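PDB 3U52: phenol hydroxylase component phL from Pseudomonas stutzeri, which probably serves as the beta subunit of a multicomponent phenol hydroxylase, packing against the alpha subunit that carries the diiron centre. Local coordinates for residues D[227-232]-D[298-303]. Numbering follows the deposited sequence.
Sequences YPLVYD and KPLAEA. With XE (xenon), chain B.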
loop_
_atom_site.group_PDB
_atom_site.type_symbol
_atom_site.label_atom_id
_atom_site.label_comp_id
_atom_site.label_asym_id
_atom_site.label_seq_id
_atom_site.Cartn_x
_atom_site.Cartn_y
_atom_site.Cartn_z
ATOM N N TYR D 227 -35.549 12.944 7.922
ATOM C CA TYR D 227 -34.246 13.233 8.497
ATOM C C TYR D 227 -34.198 14.608 9.170
ATOM O O TYR D 227 -33.773 14.686 10.298
ATOM C CB TYR D 227 -33.125 13.001 7.459
ATOM C CG TYR D 227 -32.674 11.575 7.524
ATOM C CD1 TYR D 227 -33.422 10.575 6.941
ATOM C CD2 TYR D 227 -31.528 11.220 8.265
ATOM C CE1 TYR D 227 -33.039 9.252 7.029
ATOM C CE2 TYR D 227 -31.123 9.893 8.372
ATOM C CZ TYR D 227 -31.888 8.928 7.758
ATOM O OH TYR D 227 -31.494 7.632 7.845
ATOM N N PRO D 228 -34.637 15.694 8.476
ATOM C CA PRO D 228 -34.705 16.973 9.225
ATOM C C PRO D 228 -35.607 16.921 10.460
ATOM O O PRO D 228 -35.197 17.387 11.516
ATOM C CB PRO D 228 -35.228 17.979 8.184
ATOM C CG PRO D 228 -34.769 17.344 6.795
ATOM C CD PRO D 228 -35.034 15.868 7.052
ATOM N N LEU D 229 -36.797 16.322 10.346
ATOM C CA LEU D 229 -37.707 16.270 11.492
ATOM C C LEU D 229 -37.063 15.572 12.669
ATOM O O LEU D 229 -37.085 16.072 13.790
ATOM C CB LEU D 229 -39.031 15.563 11.144
ATOM C CG LEU D 229 -40.051 15.393 12.287
ATOM C CD1 LEU D 229 -40.549 16.740 12.804
ATOM C CD2 LEU D 229 -41.217 14.542 11.794
ATOM N N VAL D 230 -36.489 14.408 12.405
ATOM C CA VAL D 230 -35.946 13.563 13.475
ATOM C C VAL D 230 -34.556 14.016 14.006
ATOM O O VAL D 230 -34.363 14.186 15.226
ATOM C CB VAL D 230 -35.933 12.077 13.071
ATOM C CG1 VAL D 230 -35.333 11.226 14.214
ATOM C CG2 VAL D 230 -37.345 11.595 12.769
ATOM N N TYR D 231 -33.594 14.206 13.102
ATOM C CA TYR D 231 -32.211 14.421 13.551
ATOM C C TYR D 231 -31.832 15.877 13.682
ATOM O O TYR D 231 -30.723 16.170 14.150
ATOM C CB TYR D 231 -31.208 13.646 12.673
ATOM C CG TYR D 231 -31.509 12.161 12.664
ATOM C CD1 TYR D 231 -32.164 11.575 11.604
ATOM C CD2 TYR D 231 -31.210 11.379 13.757
ATOM C CE1 TYR D 231 -32.476 10.190 11.614
ATOM C CE2 TYR D 231 -31.502 10.024 13.773
ATOM C CZ TYR D 231 -32.131 9.442 12.705
ATOM O OH TYR D 231 -32.417 8.092 12.778
ATOM N N ASP D 232 -32.725 16.772 13.277
ATOM C CA ASP D 232 -32.593 18.180 13.574
ATOM C C ASP D 232 -33.613 18.645 14.590
ATOM O O ASP D 232 -33.248 19.061 15.688
ATOM C CB ASP D 232 -32.742 19.019 12.328
ATOM C CG ASP D 232 -31.452 19.131 11.535
ATOM O OD1 ASP D 232 -30.382 18.656 12.010
ATOM O OD2 ASP D 232 -31.513 19.686 10.401
ATOM N N LYS D 298 -46.714 12.878 10.690
ATOM C CA LYS D 298 -47.532 13.740 11.566
ATOM C C LYS D 298 -47.695 13.200 13.017
ATOM O O LYS D 298 -47.431 13.932 13.976
ATOM C CB LYS D 298 -48.883 14.048 10.866
ATOM C CG LYS D 298 -49.858 15.032 11.530
ATOM C CD LYS D 298 -50.746 15.663 10.386
ATOM C CE LYS D 298 -52.245 15.524 10.625
ATOM N NZ LYS D 298 -52.696 16.317 11.835
ATOM N N PRO D 299 -48.101 11.925 13.193
ATOM C CA PRO D 299 -48.193 11.480 14.606
ATOM C C PRO D 299 -46.870 11.504 15.404
ATOM O O PRO D 299 -46.881 11.661 16.644
ATOM C CB PRO D 299 -48.721 10.043 14.511
ATOM C CG PRO D 299 -48.906 9.731 13.106
ATOM C CD PRO D 299 -48.485 10.877 12.238
ATOM N N LEU D 300 -45.739 11.324 14.711
ATOM C CA LEU D 300 -44.447 11.448 15.350
ATOM C C LEU D 300 -44.161 12.893 15.749
ATOM O O LEU D 300 -43.671 13.148 16.846
ATOM C CB LEU D 300 -43.335 10.901 14.438
ATOM C CG LEU D 300 -41.883 10.888 14.949
ATOM C CD1 LEU D 300 -41.702 9.880 16.133
ATOM C CD2 LEU D 300 -40.910 10.560 13.815
ATOM N N ALA D 301 -44.409 13.839 14.853
ATOM C CA ALA D 301 -44.167 15.240 15.197
ATOM C C ALA D 301 -45.073 15.608 16.377
ATOM O O ALA D 301 -44.601 16.210 17.333
ATOM C CB ALA D 301 -44.386 16.173 14.007
ATOM N N GLU D 302 -46.338 15.168 16.340
ATOM C CA GLU D 302 -47.324 15.544 17.359
ATOM C C GLU D 302 -46.949 15.024 18.751
ATOM O O GLU D 302 -47.278 15.638 19.764
ATOM C CB GLU D 302 -48.727 15.048 16.971
ATOM C CG GLU D 302 -49.393 15.903 15.882
ATOM C CD GLU D 302 -50.729 15.346 15.338
ATOM O OE1 GLU D 302 -51.435 16.146 14.673
ATOM O OE2 GLU D 302 -51.080 14.142 15.536
ATOM N N ALA D 303 -46.273 13.877 18.780
ATOM C CA ALA D 303 -45.930 13.199 20.026
ATOM C C ALA D 303 -44.615 13.707 20.616
ATOM O O ALA D 303 -44.161 13.205 21.636
ATOM C CB ALA D 303 -45.875 11.702 19.800
HETATM XE XE XE B . -30.632 16.193 9.343
#
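Leu-229 and Leu-300 reach toward each other from two roughly parallel helices, and their CD2 methyls come within 4.5 Å. With CG anti to the backbone N in both (chi1 178° in Leu-229), each leucine extends across the gap between short segment axes 11.1 Å apart, a width that suits long branched chains. Ala-301 fits the place in front of Leu-229, because its single methyl leaves room for the isobutyl fork: Ala-301 CB lies 4.1 Å from Leu-229 CD1, with Leu-229 CD2 almost as near. Beside this pair, Val-230 crosses Leu-300 at about a right angle, its CG2 touching Leu-300 CD2 at 3.9 Å. Its other branch, CG1, sits over the centre of the Tyr-231 ring, 3.8 Å above the plane, so one beta-branched residue serves two neighbours.

Further out, Leu-310 of helix 307-322 touches both Leu-229 and Ala-301, while Met-194 covers Leu-300. Where helix 276-302 ends, Ser-304 OG hydrogen-bonds Leu-300 O. On the solvent side, one turn apart, Lys-298 NZ meets Glu-302 OE1 in a salt bridge of 3.1 Å, on the syn side and 34° out of the carboxylate plane.

Helix 211-240 also presents Tyr-227 O and Asp-232 OD1 to a bound xenon, each at 3.6 Å, and Tyr-257 of helix 251-274 completes the pocket. Segments 227-232 and 298-302 run at 26° to each other; their aliphatic packing joins helices 211-240 and 276-302 within a strandless helical bundle, consistent with the ferritin-like fold of the beta subunits of bacterial multicomponent monooxygenase hydroxylases.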